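Local coordinates for protein thiaminase-I (PDB 4HCW) that belongs to a thiaminase family and probably has the two-lobed alpha/beta architecture related to periplasmic binding proteins, at residues K7-G12 and P63-T68; S42-E47 and D273-V278; G80-L85 and S110-P115; G12-L17 and D52-A57. One frame throughout, in Å; residues are numbered along the deposited sequence.

Contact 1: K7-G12 and P63-T68; sequences KTLTVG and PDVFST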
loop_
_atom_site.group_PDB
_atom_site.type_symbol
_atom_site.label_atom_id
_atom_site.label_comp_id
_atom_site.label_asym_id
_atom_site.label_seq_id
_atom_site.Cartn_x
_atom_site.Cartn_y
_atom_site.Cartn_z
ATOM N N LYS A 7 -17.476 -22.165 18.420
ATOM C CA LYS A 7 -16.120 -22.090 17.891
ATOM C C LYS A 7 -16.092 -21.354 16.553
ATOM O O LYS A 7 -16.144 -21.972 15.489
ATOM N N THR A 8 -16.015 -20.028 16.619
ATOM C CA THR A 8 -15.999 -19.195 15.423
ATOM C C THR A 8 -14.702 -18.397 15.327
ATOM O O THR A 8 -14.031 -18.165 16.331
ATOM C CB THR A 8 -17.189 -18.216 15.400
ATOM O OG1 THR A 8 -17.021 -17.231 16.427
ATOM C CG2 THR A 8 -18.498 -18.959 15.619
ATOM N N LEU A 9 -14.358 -17.975 14.114
ATOM C CA LEU A 9 -13.138 -17.207 13.884
ATOM C C LEU A 9 -13.443 -15.877 13.203
ATOM O O LEU A 9 -13.979 -15.846 12.095
ATOM C CB LEU A 9 -12.154 -18.013 13.033
ATOM C CG LEU A 9 -10.775 -17.393 12.795
ATOM C CD1 LEU A 9 -9.958 -17.396 14.076
ATOM C CD2 LEU A 9 -10.037 -18.121 11.683
ATOM N N THR A 10 -13.097 -14.779 13.868
ATOM C CA THR A 10 -13.315 -13.447 13.310
ATOM C C THR A 10 -12.124 -12.996 12.468
ATOM O O THR A 10 -10.987 -12.985 12.940
ATOM C CB THR A 10 -13.588 -12.403 14.411
ATOM O OG1 THR A 10 -12.514 -12.409 15.359
ATOM C CG2 THR A 10 -14.893 -12.711 15.127
ATOM N N VAL A 11 -12.395 -12.625 11.222
ATOM C CA VAL A 11 -11.346 -12.174 10.313
ATOM C C VAL A 11 -11.568 -10.730 9.876
ATOM O O VAL A 11 -12.622 -10.389 9.338
ATOM C CB VAL A 11 -11.259 -13.068 9.062
ATOM C CG1 VAL A 11 -10.153 -12.580 8.137
ATOM C CG2 VAL A 11 -11.025 -14.515 9.460
ATOM N N GLY A 12 -10.569 -9.886 10.113
ATOM C CA GLY A 12 -10.637 -8.492 9.715
ATOM C C GLY A 12 -9.911 -8.235 8.407
ATOM O O GLY A 12 -8.683 -8.155 8.375
ATOM N N PRO A 63 -9.406 -8.092 16.183
ATOM C CA PRO A 63 -10.108 -9.369 16.007
ATOM C C PRO A 63 -9.149 -10.545 16.169
ATOM O O PRO A 63 -7.991 -10.341 16.534
ATOM C CB PRO A 63 -10.606 -9.299 14.557
ATOM C CG PRO A 63 -10.495 -7.855 14.162
ATOM C CD PRO A 63 -9.326 -7.335 14.926
ATOM N N ASP A 64 -9.626 -11.757 15.900
ATOM C CA ASP A 64 -8.783 -12.947 15.974
ATOM C C ASP A 64 -7.638 -12.856 14.973
ATOM O O ASP A 64 -6.473 -13.043 15.322
ATOM C CB ASP A 64 -9.606 -14.209 15.711
ATOM C CG ASP A 64 -10.557 -14.534 16.844
ATOM O OD1 ASP A 64 -10.194 -14.288 18.014
ATOM O OD2 ASP A 64 -11.666 -15.037 16.566
ATOM N N VAL A 65 -7.985 -12.569 13.723
ATOM C CA VAL A 65 -6.998 -12.361 12.672
ATOM C C VAL A 65 -7.394 -11.145 11.842
ATOM O O VAL A 65 -8.539 -11.026 11.407
ATOM C CB VAL A 65 -6.848 -13.613 11.780
ATOM C CG1 VAL A 65 -8.176 -14.337 11.650
ATOM C CG2 VAL A 65 -6.284 -13.243 10.413
ATOM N N PHE A 66 -6.445 -10.238 11.638
ATOM C CA PHE A 66 -6.730 -8.971 10.976
ATOM C C PHE A 66 -5.663 -8.601 9.951
ATOM O O PHE A 66 -4.511 -9.023 10.056
ATOM C CB PHE A 66 -6.853 -7.855 12.017
ATOM C CG PHE A 66 -5.677 -7.766 12.949
ATOM C CD1 PHE A 66 -4.568 -7.006 12.617
ATOM C CD2 PHE A 66 -5.679 -8.447 14.156
ATOM C CE1 PHE A 66 -3.484 -6.926 13.469
ATOM C CE2 PHE A 66 -4.598 -8.371 15.013
ATOM C CZ PHE A 66 -3.499 -7.608 14.669
ATOM N N SER A 67 -6.059 -7.809 8.960
ATOM C CA SER A 67 -5.119 -7.281 7.981
ATOM C C SER A 67 -4.887 -5.799 8.241
ATOM O O SER A 67 -5.825 -5.003 8.223
ATOM C CB SER A 67 -5.644 -7.491 6.560
ATOM O OG SER A 67 -4.715 -7.017 5.600
ATOM N N THR A 68 -3.635 -5.433 8.493
ATOM C CA THR A 68 -3.296 -4.048 8.793
ATOM C C THR A 68 -2.130 -3.552 7.951
ATOM O O THR A 68 -1.290 -4.336 7.509
ATOM C CB THR A 68 -2.935 -3.865 10.277
ATOM O OG1 THR A 68 -2.466 -2.529 10.494
ATOM C CG2 THR A 68 -1.847 -4.848 10.685
#

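Contact 2: S42-E47 and D273-V278; sequences SGYNIE and DEKQKV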
loop_
_atom_site.group_PDB
_atom_site.type_symbol
_atom_site.label_atom_id
_atom_site.label_comp_id
_atom_site.label_asym_id
_atom_site.label_seq_id
_atom_site.Cartn_x
_atom_site.Cartn_y
_atom_site.Cartn_z
ATOM N N SER A 42 -12.412 -26.337 8.909
ATOM C CA SER A 42 -12.026 -27.203 10.023
ATOM C C SER A 42 -13.031 -27.167 11.176
ATOM O O SER A 42 -12.650 -27.255 12.343
ATOM C CB SER A 42 -10.618 -26.853 10.526
ATOM O OG SER A 42 -9.658 -26.977 9.489
ATOM N N GLY A 43 -14.312 -27.032 10.841
ATOM C CA GLY A 43 -15.367 -27.030 11.839
ATOM C C GLY A 43 -15.626 -25.654 12.419
ATOM O O GLY A 43 -16.564 -25.456 13.195
ATOM N N TYR A 44 -14.792 -24.695 12.034
ATOM C CA TYR A 44 -14.907 -23.336 12.541
ATOM C C TYR A 44 -15.762 -22.463 11.633
ATOM O O TYR A 44 -15.666 -22.548 10.408
ATOM C CB TYR A 44 -13.522 -22.714 12.706
ATOM C CG TYR A 44 -12.960 -22.847 14.098
ATOM C CD1 TYR A 44 -12.330 -24.016 14.506
ATOM C CD2 TYR A 44 -13.061 -21.804 15.008
ATOM C CE1 TYR A 44 -11.820 -24.141 15.779
ATOM C CE2 TYR A 44 -12.550 -21.921 16.287
ATOM C CZ TYR A 44 -11.930 -23.093 16.665
ATOM O OH TYR A 44 -11.417 -23.228 17.936
ATOM N N ASN A 45 -16.603 -21.631 12.239
ATOM C CA ASN A 45 -17.411 -20.674 11.490
ATOM C C ASN A 45 -16.647 -19.367 11.292
ATOM O O ASN A 45 -16.435 -18.616 12.242
ATOM C CB ASN A 45 -18.734 -20.412 12.209
ATOM N N ILE A 46 -16.234 -19.098 10.057
ATOM C CA ILE A 46 -15.383 -17.944 9.776
ATOM C C ILE A 46 -16.182 -16.680 9.471
ATOM O O ILE A 46 -16.985 -16.651 8.540
ATOM C CB ILE A 46 -14.427 -18.217 8.603
ATOM C CG1 ILE A 46 -13.826 -19.621 8.711
ATOM C CG2 ILE A 46 -13.337 -17.162 8.560
ATOM C CD1 ILE A 46 -12.969 -19.829 9.938
ATOM N N GLU A 47 -15.946 -15.635 10.258
ATOM C CA GLU A 47 -16.635 -14.362 10.074
ATOM C C GLU A 47 -15.716 -13.326 9.432
ATOM O O GLU A 47 -14.742 -12.886 10.042
ATOM C CB GLU A 47 -17.148 -13.835 11.415
ATOM N N ASP A 273 -4.373 -22.394 20.813
ATOM C CA ASP A 273 -3.381 -23.166 20.081
ATOM C C ASP A 273 -4.047 -23.887 18.917
ATOM O O ASP A 273 -3.391 -24.266 17.945
ATOM C CB ASP A 273 -2.696 -24.159 21.017
ATOM N N GLU A 274 -5.360 -24.052 19.019
ATOM C CA GLU A 274 -6.141 -24.679 17.963
ATOM C C GLU A 274 -6.615 -23.629 16.961
ATOM O O GLU A 274 -6.531 -23.835 15.749
ATOM C CB GLU A 274 -7.325 -25.433 18.569
ATOM N N LYS A 275 -7.115 -22.508 17.475
ATOM C CA LYS A 275 -7.502 -21.378 16.633
ATOM C C LYS A 275 -6.305 -20.881 15.840
ATOM O O LYS A 275 -6.437 -20.436 14.695
ATOM C CB LYS A 275 -8.058 -20.232 17.477
ATOM C CG LYS A 275 -9.566 -20.255 17.650
ATOM C CD LYS A 275 -10.060 -18.925 18.183
ATOM C CE LYS A 275 -11.572 -18.870 18.237
ATOM N NZ LYS A 275 -12.046 -17.506 18.596
ATOM N N GLN A 276 -5.139 -20.957 16.471
ATOM C CA GLN A 276 -3.878 -20.592 15.843
ATOM C C GLN A 276 -3.636 -21.384 14.552
ATOM O O GLN A 276 -3.081 -20.857 13.591
ATOM C CB GLN A 276 -2.734 -20.782 16.845
ATOM C CG GLN A 276 -1.458 -21.368 16.274
ATOM C CD GLN A 276 -0.456 -20.310 15.857
ATOM O OE1 GLN A 276 -0.581 -19.141 16.223
ATOM N NE2 GLN A 276 0.547 -20.716 15.087
ATOM N N LYS A 277 -4.082 -22.637 14.521
ATOM C CA LYS A 277 -3.944 -23.473 13.325
ATOM C C LYS A 277 -5.013 -23.189 12.272
ATOM O O LYS A 277 -4.741 -23.257 11.071
ATOM C CB LYS A 277 -3.958 -24.963 13.684
ATOM N N VAL A 278 -6.228 -22.891 12.720
ATOM C CA VAL A 278 -7.326 -22.605 11.803
ATOM C C VAL A 278 -7.084 -21.286 11.069
ATOM O O VAL A 278 -7.375 -21.161 9.877
ATOM C CB VAL A 278 -8.679 -22.544 12.541
ATOM C CG1 VAL A 278 -9.814 -22.255 11.567
ATOM C CG2 VAL A 278 -8.935 -23.843 13.286
#

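Contact 3: G80-L85 and S110-P115; sequences GGVKSL and SVYGFP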
loop_
_atom_site.group_PDB
_atom_site.type_symbol
_atom_site.label_atom_id
_atom_site.label_comp_id
_atom_site.label_asym_id
_atom_site.label_seq_id
_atom_site.Cartn_x
_atom_site.Cartn_y
_atom_site.Cartn_z
ATOM N N GLY A 80 1.026 -5.304 22.268
ATOM C CA GLY A 80 0.989 -6.719 22.596
ATOM C C GLY A 80 -0.115 -7.512 21.922
ATOM O O GLY A 80 -0.119 -8.740 21.976
ATOM N N GLY A 81 -1.043 -6.813 21.275
ATOM C CA GLY A 81 -2.207 -7.450 20.681
ATOM C C GLY A 81 -1.940 -8.345 19.483
ATOM O O GLY A 81 -2.860 -8.970 18.958
ATOM N N VAL A 82 -0.686 -8.411 19.045
ATOM C CA VAL A 82 -0.325 -9.240 17.898
ATOM C C VAL A 82 0.666 -10.342 18.284
ATOM O O VAL A 82 1.636 -10.098 19.003
ATOM C CB VAL A 82 0.234 -8.386 16.733
ATOM C CG1 VAL A 82 1.366 -7.499 17.216
ATOM C CG2 VAL A 82 0.688 -9.268 15.576
ATOM N N LYS A 83 0.405 -11.557 17.810
ATOM C CA LYS A 83 1.231 -12.714 18.140
ATOM C C LYS A 83 2.471 -12.832 17.255
ATOM O O LYS A 83 2.393 -12.682 16.035
ATOM C CB LYS A 83 0.403 -14.000 18.052
ATOM C CG LYS A 83 1.225 -15.279 18.109
ATOM C CD LYS A 83 0.763 -16.193 19.231
ATOM C CE LYS A 83 -0.675 -16.636 19.028
ATOM N NZ LYS A 83 -1.118 -17.570 20.100
ATOM N N SER A 84 3.612 -13.101 17.881
ATOM C CA SER A 84 4.847 -13.359 17.151
ATOM C C SER A 84 4.771 -14.719 16.463
ATOM O O SER A 84 4.263 -15.685 17.034
ATOM C CB SER A 84 6.049 -13.309 18.097
ATOM O OG SER A 84 5.874 -14.191 19.193
ATOM N N LEU A 85 5.279 -14.793 15.238
ATOM C CA LEU A 85 5.158 -16.005 14.438
ATOM C C LEU A 85 6.517 -16.572 14.036
ATOM O O LEU A 85 7.498 -15.837 13.923
ATOM C CB LEU A 85 4.321 -15.727 13.188
ATOM C CG LEU A 85 2.976 -15.038 13.430
ATOM C CD1 LEU A 85 2.272 -14.752 12.115
ATOM C CD2 LEU A 85 2.096 -15.878 14.343
ATOM N N SER A 110 11.840 -10.494 15.211
ATOM C CA SER A 110 10.747 -11.455 15.114
ATOM C C SER A 110 9.764 -11.089 14.007
ATOM O O SER A 110 9.690 -9.935 13.584
ATOM C CB SER A 110 10.010 -11.562 16.451
ATOM O OG SER A 110 10.892 -11.941 17.492
ATOM N N VAL A 111 9.011 -12.082 13.541
ATOM C CA VAL A 111 7.994 -11.870 12.518
ATOM C C VAL A 111 6.621 -11.771 13.176
ATOM O O VAL A 111 6.315 -12.527 14.097
ATOM C CB VAL A 111 7.994 -13.016 11.486
ATOM C CG1 VAL A 111 6.987 -12.743 10.379
ATOM C CG2 VAL A 111 9.387 -13.201 10.905
ATOM N N TYR A 112 5.797 -10.836 12.708
ATOM C CA TYR A 112 4.501 -10.595 13.337
ATOM C C TYR A 112 3.311 -10.654 12.380
ATOM O O TYR A 112 2.238 -10.142 12.695
ATOM C CB TYR A 112 4.509 -9.255 14.078
ATOM C CG TYR A 112 5.299 -9.277 15.366
ATOM C CD1 TYR A 112 6.672 -9.069 15.366
ATOM C CD2 TYR A 112 4.670 -9.506 16.583
ATOM C CE1 TYR A 112 7.397 -9.090 16.542
ATOM C CE2 TYR A 112 5.388 -9.529 17.765
ATOM C CZ TYR A 112 6.750 -9.321 17.738
ATOM O OH TYR A 112 7.469 -9.342 18.912
ATOM N N GLY A 113 3.490 -11.280 11.221
ATOM C CA GLY A 113 2.381 -11.439 10.300
ATOM C C GLY A 113 2.718 -11.919 8.901
ATOM O O GLY A 113 3.879 -11.929 8.490
ATOM N N PHE A 114 1.681 -12.317 8.170
ATOM C CA PHE A 114 1.822 -12.776 6.794
ATOM C C PHE A 114 1.502 -11.638 5.836
ATOM O O PHE A 114 0.380 -11.133 5.822
ATOM C CB PHE A 114 0.872 -13.943 6.514
ATOM C CG PHE A 114 0.902 -15.022 7.558
ATOM C CD1 PHE A 114 0.053 -14.971 8.651
ATOM C CD2 PHE A 114 1.770 -16.094 7.441
ATOM C CE1 PHE A 114 0.073 -15.963 9.610
ATOM C CE2 PHE A 114 1.794 -17.092 8.398
ATOM C CZ PHE A 114 0.944 -17.025 9.485
ATOM N N PRO A 115 2.492 -11.226 5.030
ATOM C CA PRO A 115 2.303 -10.169 4.033
ATOM C C PRO A 115 1.214 -10.533 3.027
ATOM O O PRO A 115 1.249 -11.622 2.455
ATOM C CB PRO A 115 3.664 -10.104 3.337
ATOM C CG PRO A 115 4.627 -10.619 4.348
ATOM C CD PRO A 115 3.887 -11.696 5.078
#

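Contact 4: G12-L17 and D52-A57; sequences GLFPYL and DCYSDA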
loop_
_atom_site.group_PDB
_atom_site.type_symbol
_atom_site.label_atom_id
_atom_site.label_comp_id
_atom_site.label_asym_id
_atom_site.label_seq_id
_atom_site.Cartn_x
_atom_site.Cartn_y
_atom_site.Cartn_z
ATOM N N GLY A 12 -10.569 -9.886 10.113
ATOM C CA GLY A 12 -10.637 -8.492 9.715
ATOM C C GLY A 12 -9.911 -8.235 8.407
ATOM O O GLY A 12 -8.683 -8.155 8.375
ATOM N N LEU A 13 -10.674 -8.102 7.328
ATOM C CA LEU A 13 -10.100 -7.914 5.998
ATOM C C LEU A 13 -9.765 -6.455 5.704
ATOM O O LEU A 13 -10.423 -5.541 6.205
ATOM C CB LEU A 13 -11.052 -8.449 4.927
ATOM C CG LEU A 13 -11.330 -9.953 4.947
ATOM C CD1 LEU A 13 -12.271 -10.337 3.816
ATOM C CD2 LEU A 13 -10.031 -10.737 4.858
ATOM N N PHE A 14 -8.737 -6.249 4.887
ATOM C CA PHE A 14 -8.362 -4.918 4.425
ATOM C C PHE A 14 -9.444 -4.387 3.490
ATOM O O PHE A 14 -9.641 -4.921 2.398
ATOM C CB PHE A 14 -7.013 -4.974 3.709
ATOM C CG PHE A 14 -6.471 -3.629 3.320
ATOM C CD1 PHE A 14 -5.873 -2.809 4.262
ATOM C CD2 PHE A 14 -6.546 -3.191 2.008
ATOM C CE1 PHE A 14 -5.368 -1.572 3.906
ATOM C CE2 PHE A 14 -6.043 -1.958 1.645
ATOM C CZ PHE A 14 -5.454 -1.147 2.595
ATOM N N PRO A 15 -10.153 -3.332 3.920
ATOM C CA PRO A 15 -11.357 -2.854 3.233
ATOM C C PRO A 15 -11.074 -1.902 2.075
ATOM O O PRO A 15 -11.993 -1.573 1.324
ATOM C CB PRO A 15 -12.099 -2.110 4.341
ATOM C CG PRO A 15 -11.004 -1.549 5.187
ATOM C CD PRO A 15 -9.861 -2.541 5.129
ATOM N N TYR A 16 -9.829 -1.466 1.932
ATOM C CA TYR A 16 -9.497 -0.471 0.918
ATOM C C TYR A 16 -9.021 -1.091 -0.393
ATOM O O TYR A 16 -7.877 -0.905 -0.809
ATOM C CB TYR A 16 -8.482 0.534 1.462
ATOM C CG TYR A 16 -9.000 1.305 2.655
ATOM C CD1 TYR A 16 -9.765 2.450 2.484
ATOM C CD2 TYR A 16 -8.735 0.879 3.949
ATOM C CE1 TYR A 16 -10.245 3.156 3.570
ATOM C CE2 TYR A 16 -9.213 1.577 5.041
ATOM C CZ TYR A 16 -9.967 2.715 4.846
ATOM O OH TYR A 16 -10.443 3.416 5.928
ATOM N N LEU A 17 -9.922 -1.829 -1.034
ATOM C CA LEU A 17 -9.685 -2.393 -2.355
ATOM C C LEU A 17 -10.430 -1.541 -3.380
ATOM O O LEU A 17 -11.357 -0.817 -3.020
ATOM C CB LEU A 17 -10.164 -3.848 -2.399
ATOM C CG LEU A 17 -9.394 -4.833 -1.519
ATOM C CD1 LEU A 17 -9.875 -6.256 -1.755
ATOM C CD2 LEU A 17 -7.899 -4.720 -1.768
ATOM N N ASP A 52 -10.779 -1.544 9.570
ATOM C CA ASP A 52 -10.165 -0.267 9.226
ATOM C C ASP A 52 -8.949 0.001 10.104
ATOM O O ASP A 52 -9.079 0.490 11.226
ATOM C CB ASP A 52 -11.178 0.868 9.383
ATOM C CG ASP A 52 -10.737 2.144 8.691
ATOM O OD1 ASP A 52 -9.555 2.238 8.297
ATOM O OD2 ASP A 52 -11.575 3.058 8.542
ATOM N N CYS A 53 -7.765 -0.310 9.585
ATOM C CA CYS A 53 -6.525 -0.086 10.319
ATOM C C CYS A 53 -6.178 1.399 10.377
ATOM O O CYS A 53 -5.274 1.806 11.105
ATOM C CB CYS A 53 -5.372 -0.870 9.688
ATOM S SG CYS A 53 -4.908 -0.314 8.032
ATOM N N TYR A 54 -6.898 2.204 9.603
ATOM C CA TYR A 54 -6.683 3.646 9.602
ATOM C C TYR A 54 -7.631 4.337 10.576
ATOM O O TYR A 54 -7.918 5.527 10.451
ATOM C CB TYR A 54 -6.817 4.216 8.188
ATOM C CG TYR A 54 -5.822 3.616 7.220
ATOM C CD1 TYR A 54 -4.464 3.886 7.335
ATOM C CD2 TYR A 54 -6.237 2.771 6.200
ATOM C CE1 TYR A 54 -3.548 3.333 6.458
ATOM C CE2 TYR A 54 -5.329 2.215 5.318
ATOM C CZ TYR A 54 -3.986 2.500 5.452
ATOM O OH TYR A 54 -3.078 1.949 4.577
ATOM N N SER A 55 -8.109 3.566 11.546
ATOM C CA SER A 55 -8.923 4.082 12.636
ATOM C C SER A 55 -8.319 3.630 13.960
ATOM O O SER A 55 -8.183 2.432 14.205
ATOM C CB SER A 55 -10.358 3.572 12.516
ATOM O OG SER A 55 -11.121 3.922 13.657
ATOM N N ASP A 56 -7.951 4.587 14.807
ATOM C CA ASP A 56 -7.324 4.275 16.089
ATOM C C ASP A 56 -8.231 3.447 16.994
ATOM O O ASP A 56 -7.752 2.653 17.804
ATOM C CB ASP A 56 -6.892 5.555 16.809
ATOM C CG ASP A 56 -5.675 6.196 16.177
ATOM O OD1 ASP A 56 -4.915 5.480 15.493
ATOM O OD2 ASP A 56 -5.476 7.413 16.368
ATOM N N ALA A 57 -9.538 3.635 16.850
ATOM C CA ALA A 57 -10.508 2.893 17.646
ATOM C C ALA A 57 -10.472 1.403 17.318
ATOM O O ALA A 57 -10.634 0.560 18.200
ATOM C CB ALA A 57 -11.906 3.450 17.431
#

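Contact 1: K7-G12 and P63-T68
Leu9 meets Asp64 and Val65 with the outer part of its side chain: CD1 of Leu9 reaches CB of Asp64 at 3.6 Å, and its CG faces Val65 CG1 more loosely. Thr10 is the polar hub. Its backbone N gives an almost straight bond (175°) to Asp64 OD2 at 3.1 Å, approaching the carboxylate on its anti side. With chi1 at 56°, Thr10 OG1 sits between its own backbone N and carbonyl carbon, where it accepts from Asp64 N at 3.0 Å and makes a weak bond to the same Asp64 OD2. That oxygen also forms a salt bridge with Lys275, so one carboxylate atom ties the start of the second segment to both strand and helix. Thr10 O then takes Val65 N at 3.1 Å, opening the regular pairing of two parallel strands whose axes differ by only 4°, with strand 44-50 bonded along the other edge of strand 8-13. Val11 lies side by side with Val65, CG2 of Val11 being 3.6 Å from CG1 of Val65, on the sheet face covered by helix 275-288. Gly12 pairs with Phe66 in the parallel register. Its N bonds to Val65 O at 2.7 Å and its O accepts from Ser67 N, also at 2.7 Å, while the hydroxyl of Ser67 turns to Gln116.

Contact 2: S42-E47 and D273-V278
Tyr44 lies against two residues about one helical turn apart, Lys275 and Val278. Both approach its ring obliquely. Each methyl of Val278 has its own target: CG2 comes to Tyr44 CD1 at 3.6 Å, and CG1, anti to the backbone N (chi1 -180°), reaches Tyr44 CB at 3.9 Å. Toward the phenol end, the Lys275 side chain crosses that of Tyr44 at about a right angle, its CG 3.5 Å from Tyr44 OH and its CE 3.8 Å from Tyr44 CE2. The valine has further neighbours at its margin, Ile46 CD1 lying 4.3 Å from Val278 CG1 and Ser42 contributing its CB more distantly. Around this shell, the lysine chain runs extended beyond CG and carries NZ past the ring to a salt bridge with Asp64, with a weak hydrogen bond to the carbonyl of Thr8. Ahead of Val278, Glu274 O accepts from both Lys277 N (3.0 Å) and Val278 N (3.2 Å). Leu9 of strand 8-13 touches both Ile46 and Val278, placing the contact where helix 275-288 packs over the start of strand 44-50. The chemistry divides the lysine in two: its methylenes and the valine methyls form the apolar surface that Tyr44 lies on, while its charge is satisfied beyond it, so the pairing rests on van der Waals packing.

Contact 3: G80-L85 and S110-P115
Leu85 N donates to Val111 O at 2.7 Å in a nearly straight bond (170°), the two chains running 96° apart where they touch and the donor tilting out of the carbonyl plane. Ser84 CA also approaches Val111 O, as a CA-H...O contact, and lies 4.3 Å from the centroid of the Tyr112 ring, an off-centre CH-pi contact. Val82 touches the same tyrosine with both methyls: its CG1 meets Tyr112 CD2 at 3.9 Å, its CG2 lies 3.4 Å from Tyr112 O, and its own carbonyl O sits at the ring edge, in plane. Beyond Gly113, Leu85 CD1 reaches Phe114 CE1 at 3.5 Å, the two side chains crossing at about a right angle. Phe114 is packed further by helices 87-94 and 275-288. The loop between helices 73-77 and 87-94 is thereby laid against the beginning of strand 110-125, and strand 260-267 serves both, through backbone bonds of Leu267 to Lys83 and of Leu265 to Phe114. The contact thus combines one backbone hydrogen bond with mostly apolar packing against Tyr112 and Phe114.

Contact 4: G12-L17 and D52-A57
Tyr16 and Asp52 make the polar link: the phenol OH donates to Asp52 OD1 at 2.8 Å, coming from above the carboxylate plane. Tyr54 N reaches that oxygen from the opposite face at 3.0 Å, so OD1 is gripped by one bond from each segment. The second bond forms an Asx turn, set within a type I beta turn from Asp52 to Ser55. With CG anti to the backbone N (chi1 -164°), the aspartate directs its carboxylate to this position.

Aromatic contacts follow alongside. Tyr54 turns an edge toward the face of Tyr16 in an offset edge-to-face pair, centroids 5.4 Å apart and planes at 70°, and CD2 of Tyr54 lies 3.4 Å from CE2 of Tyr16. Phe14 extends the cluster: its CE1 is 4.0 Å from Tyr54 CE2, and Tyr16 CD2 stands above one of its faces, toward the rim.

The remaining packing is apolar, with Cys53 SG at the edge of Phe14 and over the centre of the Tyr54 ring. Outside the pair, Tyr54 OH bonds to Asp69 and its ring meets Phe159 edge-to-face. The first segment runs out of the C-terminal end of strand 8-13 and the second follows strand 44-50, its parallel neighbour, the position at which loops of alpha/beta domains commonly gather around a cleft.

Contacts 1 and 4 use strand 8-13, and contact 2 lies on its neighbour 44-50. Contacts 1 and 2, with centres about 10 Å apart, are joined by probable hydrogen bonds from Val11 N to Glu47 O (2.6 Å) and from Glu47 N to Leu9 O (2.7 Å); Lys275 also bridges them. Contact 4 shares Gly12 with contact 1, centres about 12 Å apart, with Ser67 touching Phe14 and Thr68 touching Cys53. Contact 3 reaches the same sheet through strand 110-125; Gln276 packs on Lys83, connecting it to contact 2. Contacts 2 and 4 lie farthest apart, about 22 Å between centres, contact 4 nearer the centre of the folded chain (about 12 Å, against about 28 Å for contact 2).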